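Local coordinates for protein putative glycyl-glycine endopeptidase lytM (Ruminococcus gnavus, PDB 3NYY) that probably acts as a metalloendopeptidase of the M23 family, with a LytM-type N-terminal region, at residues I163-P168 and D194-M199. Sequence-based numbering, arbitrary orientation.
Sequences IGITAP and DLLGYM
I163 and L196 mark the closest approach of two strands from different sheets, their CA atoms 7.6 Å apart, with side chains alone bridging the gap. I163 and I165 both point toward the other strand, and L196 points back at them. Strand 162-166 runs between strands 148-153 and 172-178 in the large sheet. L196 is the shared partner. At its base, CB meets CG2 of I163 at 4.2 Å. At its tip, the two methyls divide over I165. CD1 lies 4.1 Å from I165 CG1, and CD2 lies 4.1 Å from I165 CD1. The two methyls lie alongside the CG1-CD1 bond of I165, both on the same side, each over one carbon. CG1 of I165 is anti to the carbonyl carbon (chi1 -58°), and a chi2 of -52° turns CD1 toward L196 CD2. All contacts are apolar and lie at ordinary van der Waals distances, and all three residues are buried. Y175 of strand 172-178 also touches I163 and L196, and L184 adds to the packing around L196. A classic beta bulge in strand 195-198 sets L196 and G197 together opposite V142 of strand 141-143. The contact is hydrophobic packing between the large antiparallel sheet and the small three-stranded sheet 141-143, 195-198 and 180-181, within the beta-rich M23 peptidase domain.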
loop_
_atom_site.group_PDB
_atom_site.type_symbol
_atom_site.label_atom_id
_atom_site.label_comp_id
_atom_site.label_asym_id
_atom_site.label_seq_id
_atom_site.Cartn_x
_atom_site.Cartn_y
_atom_site.Cartn_z
ATOM N N ILE A 163 9.715 15.389 11.370
ATOM C CA ILE A 163 10.556 16.499 10.961
ATOM C C ILE A 163 9.958 17.052 9.680
ATOM O O ILE A 163 9.488 16.291 8.832
ATOM C CB ILE A 163 12.061 16.075 10.829
ATOM C CG1 ILE A 163 12.970 17.298 10.657
ATOM C CG2 ILE A 163 12.272 15.002 9.768
ATOM C CD1 ILE A 163 14.459 16.965 10.869
ATOM N N GLY A 164 10.017 18.384 9.539
ATOM C CA GLY A 164 9.478 19.069 8.372
ATOM C C GLY A 164 10.543 19.944 7.719
ATOM O O GLY A 164 11.233 20.687 8.397
ATOM N N ILE A 165 10.686 19.806 6.403
ATOM C CA ILE A 165 11.656 20.547 5.602
ATOM C C ILE A 165 10.878 21.414 4.610
ATOM O O ILE A 165 10.087 20.927 3.807
ATOM C CB ILE A 165 12.534 19.570 4.793
ATOM C CG1 ILE A 165 13.278 18.571 5.674
ATOM C CG2 ILE A 165 13.523 20.333 3.863
ATOM C CD1 ILE A 165 14.092 19.161 6.817
ATOM N N THR A 166 11.173 22.705 4.607
ATOM C CA THR A 166 10.645 23.603 3.619
ATOM C C THR A 166 11.653 23.703 2.489
ATOM O O THR A 166 12.812 24.113 2.699
ATOM C CB THR A 166 10.298 24.960 4.191
ATOM O OG1 THR A 166 9.294 24.792 5.196
ATOM C CG2 THR A 166 9.733 25.931 3.093
ATOM N N ALA A 167 11.199 23.324 1.302
ATOM C CA ALA A 167 12.058 23.183 0.127
ATOM C C ALA A 167 12.094 24.553 -0.581
ATOM O O ALA A 167 11.212 25.386 -0.344
ATOM C CB ALA A 167 11.563 22.083 -0.812
ATOM N N PRO A 168 13.102 24.783 -1.428
ATOM C CA PRO A 168 13.299 26.151 -1.960
ATOM C C PRO A 168 12.155 26.721 -2.795
ATOM O O PRO A 168 11.939 27.933 -2.803
ATOM C CB PRO A 168 14.573 26.036 -2.808
ATOM C CG PRO A 168 15.109 24.695 -2.636
ATOM C CD PRO A 168 14.183 23.865 -1.798
ATOM N N ASP A 194 20.656 14.241 2.393
ATOM C CA ASP A 194 21.125 14.289 3.793
ATOM C C ASP A 194 20.231 13.462 4.699
ATOM O O ASP A 194 19.021 13.493 4.565
ATOM C CB ASP A 194 21.161 15.704 4.359
ATOM C CG ASP A 194 22.277 16.568 3.793
ATOM O OD1 ASP A 194 23.150 16.056 3.076
ATOM O OD2 ASP A 194 22.262 17.779 4.088
ATOM N N LEU A 195 20.852 12.807 5.671
ATOM C CA LEU A 195 20.111 12.063 6.670
ATOM C C LEU A 195 19.201 12.968 7.485
ATOM O O LEU A 195 19.646 13.999 7.991
ATOM C CB LEU A 195 21.098 11.357 7.587
ATOM C CG LEU A 195 20.478 10.366 8.562
ATOM C CD1 LEU A 195 19.910 9.095 7.878
ATOM C CD2 LEU A 195 21.478 9.963 9.661
ATOM N N LEU A 196 17.939 12.572 7.603
ATOM C CA LEU A 196 16.991 13.209 8.520
ATOM C C LEU A 196 16.750 12.387 9.792
ATOM O O LEU A 196 16.389 12.963 10.826
ATOM C CB LEU A 196 15.639 13.474 7.835
ATOM C CG LEU A 196 15.662 14.429 6.641
ATOM C CD1 LEU A 196 14.234 14.605 5.999
ATOM C CD2 LEU A 196 16.342 15.797 7.001
ATOM N N GLY A 197 16.908 11.059 9.729
ATOM C CA GLY A 197 16.653 10.194 10.875
ATOM C C GLY A 197 16.487 8.773 10.369
ATOM O O GLY A 197 16.924 8.467 9.264
ATOM N N TYR A 198 15.906 7.915 11.206
ATOM C CA TYR A 198 15.680 6.513 10.860
ATOM C C TYR A 198 14.238 6.196 10.984
ATOM O O TYR A 198 13.549 6.658 11.916
ATOM C CB TYR A 198 16.500 5.550 11.739
ATOM C CG TYR A 198 17.976 5.693 11.425
ATOM C CD1 TYR A 198 18.728 6.707 12.032
ATOM C CD2 TYR A 198 18.591 4.864 10.503
ATOM C CE1 TYR A 198 20.065 6.864 11.729
ATOM C CE2 TYR A 198 19.935 5.029 10.196
ATOM C CZ TYR A 198 20.655 6.019 10.797
ATOM O OH TYR A 198 22.006 6.157 10.473
HETATM N N MSE A 199 13.775 5.404 10.014
HETATM C CA MSE A 199 12.371 4.989 9.923
HETATM C C MSE A 199 11.965 4.273 11.215
HETATM O O MSE A 199 12.707 3.410 11.715
HETATM C CB MSE A 199 12.180 4.047 8.768
HETATM C CG MSE A 199 10.740 3.746 8.460
HETATM SE SE MSE A 199 10.516 2.306 7.192
HETATM C CE MSE A 199 11.039 3.253 5.662
#